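PDB 6NB0: histidine kinase from Paraburkholderia phymatum, which probably acts as a phosphorelay sensor kinase, transferring a phosphoryl group from ATP to a histidine of a protein. Local coordinates for residues A[220-225]-A[234-239]. Numbering follows the deposited sequence.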
ATOM      1  N   ALA A 220      16.004   4.495 -18.069  1.00 31.93           N
ATOM      2  CA  ALA A 220      16.497   4.623 -16.700  1.00 33.48           C
ATOM      3  C   ALA A 220      15.550   3.985 -15.685  1.00 30.68           C
ATOM      4  O   ALA A 220      15.990   3.581 -14.606  1.00 30.86           O
ATOM      5  CB  ALA A 220      16.735   6.097 -16.372  1.00 29.28           C
ATOM      6  N   LEU A 221      14.252   3.884 -16.010  1.00 31.22           N
ATOM      7  CA  LEU A 221      13.277   3.303 -15.081  1.00 30.03           C
ATOM      8  C   LEU A 221      13.668   1.893 -14.661  1.00 29.69           C
ATOM      9  O   LEU A 221      13.397   1.470 -13.529  1.00 32.52           O
ATOM     10  CB  LEU A 221      11.897   3.274 -15.751  1.00 29.44           C
ATOM     11  CG  LEU A 221      11.096   4.570 -15.642  1.00 31.49           C
ATOM     12  CD1 LEU A 221       9.975   4.573 -16.678  1.00 34.96           C
ATOM     13  CD2 LEU A 221      10.543   4.665 -14.217  1.00 29.04           C
ATOM     14  N   THR A 222      14.260   1.129 -15.577  1.00 33.48           N
ATOM     15  CA  THR A 222      14.553  -0.274 -15.325  1.00 33.56           C
ATOM     16  C   THR A 222      16.045  -0.559 -15.299  1.00 37.54           C
ATOM     17  O   THR A 222      16.442  -1.721 -15.362  1.00 38.03           O
ATOM     18  CB  THR A 222      13.864  -1.172 -16.364  1.00 43.32           C
ATOM     19  OG1 THR A 222      14.215  -0.749 -17.684  1.00 40.68           O
ATOM     20  CG2 THR A 222      12.346  -1.123 -16.207  1.00 39.42           C
ATOM     21  N   ASP A 223      16.878   0.468 -15.206  1.00 33.26           N
ATOM     22  CA  ASP A 223      18.322   0.251 -15.223  1.00 33.06           C
ATOM     23  C   ASP A 223      18.783  -0.252 -13.857  1.00 35.57           C
ATOM     24  O   ASP A 223      18.756   0.510 -12.883  1.00 35.98           O
ATOM     25  CB  ASP A 223      19.028   1.562 -15.606  1.00 34.60           C
ATOM     26  CG  ASP A 223      20.528   1.410 -15.785  1.00 39.58           C
ATOM     27  OD1 ASP A 223      21.112   0.411 -15.330  1.00 35.90           O
ATOM     28  OD2 ASP A 223      21.128   2.317 -16.383  1.00 39.10           O
ATOM     29  N   PRO A 224      19.256  -1.505 -13.748  1.00 37.09           N
ATOM     30  CA  PRO A 224      19.643  -2.040 -12.429  1.00 41.52           C
ATOM     31  C   PRO A 224      20.898  -1.423 -11.846  1.00 37.80           C
ATOM     32  O   PRO A 224      21.175  -1.655 -10.665  1.00 43.27           O
ATOM     33  CB  PRO A 224      19.848  -3.542 -12.697  1.00 43.03           C
ATOM     34  CG  PRO A 224      20.204  -3.624 -14.145  1.00 44.16           C
ATOM     35  CD  PRO A 224      19.433  -2.498 -14.821  1.00 43.83           C
ATOM     36  N   ALA A 225      21.661  -0.648 -12.615  1.00 40.96           N
ATOM     37  CA  ALA A 225      22.822   0.059 -12.085  1.00 46.00           C
ATOM     38  C   ALA A 225      22.471   1.383 -11.407  1.00 41.04           C
ATOM     39  O   ALA A 225      23.349   2.020 -10.814  1.00 40.28           O
ATOM     40  CB  ALA A 225      23.838   0.313 -13.205  1.00 46.77           C
ATOM     41  N   ALA A 234       6.617  -2.176 -10.944  1.00 28.09           N
ATOM     42  CA  ALA A 234       5.945  -0.934 -11.329  1.00 31.95           C
ATOM     43  C   ALA A 234       6.787  -0.144 -12.326  1.00 30.95           C
ATOM     44  O   ALA A 234       6.268   0.398 -13.314  1.00 27.87           O
ATOM     45  CB  ALA A 234       5.672  -0.087 -10.087  1.00 28.62           C
ATOM     46  N   ARG A 235       8.092  -0.037 -12.056  1.00 26.52           N
ATOM     47  CA  ARG A 235       8.989   0.634 -12.992  1.00 29.53           C
ATOM     48  C   ARG A 235       9.016  -0.068 -14.347  1.00 31.42           C
ATOM     49  O   ARG A 235       8.997   0.593 -15.391  1.00 29.88           O
ATOM     50  CB  ARG A 235      10.393   0.721 -12.396  1.00 29.40           C
ATOM     51  CG  ARG A 235      10.485   1.737 -11.252  1.00 26.89           C
ATOM     52  CD  ARG A 235      11.918   1.868 -10.688  1.00 31.33           C
ATOM     53  NE  ARG A 235      12.321   0.753  -9.820  1.00 28.50           N
ATOM     54  CZ  ARG A 235      13.202  -0.197 -10.134  1.00 33.18           C
ATOM     55  NH1 ARG A 235      13.785  -0.252 -11.330  1.00 28.02           N
ATOM     56  NH2 ARG A 235      13.507  -1.122  -9.231  1.00 34.99           N
ATOM     57  N   ALA A 236       9.081  -1.409 -14.350  1.00 30.44           N
ATOM     58  CA  ALA A 236       9.017  -2.170 -15.593  1.00 36.72           C
ATOM     59  C   ALA A 236       7.706  -1.922 -16.336  1.00 38.40           C
ATOM     60  O   ALA A 236       7.707  -1.666 -17.550  1.00 33.09           O
ATOM     61  CB  ALA A 236       9.194  -3.666 -15.308  1.00 33.74           C
ATOM     62  N   GLN A 237       6.573  -2.017 -15.627  1.00 34.51           N
ATOM     63  CA  GLN A 237       5.273  -1.814 -16.261  1.00 35.70           C
ATOM     64  C   GLN A 237       5.178  -0.432 -16.886  1.00 32.49           C
ATOM     65  O   GLN A 237       4.519  -0.270 -17.925  1.00 34.67           O
ATOM     66  CB  GLN A 237       4.126  -2.023 -15.251  1.00 31.70           C
ATOM     67  CG  GLN A 237       2.763  -2.291 -15.905  1.00 34.58           C
ATOM     68  CD  GLN A 237       2.051  -1.020 -16.382  1.00 31.59           C
ATOM     69  OE1 GLN A 237       2.266   0.062 -15.838  1.00 29.54           O
ATOM     70  NE2 GLN A 237       1.220  -1.154 -17.421  1.00 34.76           N
ATOM     71  N   ALA A 238       5.864   0.559 -16.302  1.00 30.45           N
ATOM     72  CA  ALA A 238       5.752   1.927 -16.806  1.00 31.33           C
ATOM     73  C   ALA A 238       6.424   2.096 -18.165  1.00 37.27           C
ATOM     74  O   ALA A 238       6.090   3.044 -18.882  1.00 41.17           O
ATOM     75  CB  ALA A 238       6.351   2.922 -15.813  1.00 26.89           C
ATOM     76  N   THR A 239       7.378   1.226 -18.522  1.00 33.46           N
ATOM     77  CA  THR A 239       7.977   1.300 -19.855  1.00 37.71           C
ATOM     78  C   THR A 239       7.101   0.655 -20.914  1.00 39.66           C
ATOM     79  O   THR A 239       7.427   0.749 -22.100  1.00 43.19           O
ATOM     80  CB  THR A 239       9.366   0.642 -19.883  1.00 36.65           C
ATOM     81  OG1 THR A 239       9.240  -0.771 -19.704  1.00 36.81           O
ATOM     82  CG2 THR A 239      10.297   1.213 -18.806  1.00 39.18           C
TER
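In the C-terminal alpha/beta part of the chain, consistent with the ATP-binding domain of histidine kinases, the connection from strand 207-214 to helix 232-238 folds back so that L221 and T222 lie against R235 and A236 of the helix that follows and T239 just after it. One polar bond crosses the contact: R235 NH1 donates to the backbone L221 O at 2.8 Å. It is nearly straight, 168° at the hydrogen, and lies in both the carbonyl plane and the guanidinium plane. The bend of the arginine at chi3 (-76°) turns the guanidinium back toward the oxygen that its CD already approaches, at 3.2 Å from L221 O. Its NE donates to L230 O, so the guanidinium ties together two backbone carbonyls of the same connection, which holds its rotation. The L221 side chain runs past that of R235 in the opposite direction; its CD1 reaches A238 CB at 4.1 Å and T239 CG2 at 4.0 Å. T222 adds its own methyl: CG2 sits 3.5 Å from A236 CA, on the backbone of the helix. At the end of 234-239, T239 OG1 donates to A236 O (2.8 Å), a carbonyl that also accepts from T239 N. Beyond T222 the connection is shaped by an Asx turn, in which A225 N donates to D223 OD1, and D223 O is hydrogen-bonded to H228 NE2. Helix 173-189 borders the contact, with E189 touching both L221 and R235 and F186 packing on A238, while Q237 OE1 accepts from W249 N in the loop leading to helix 252-260.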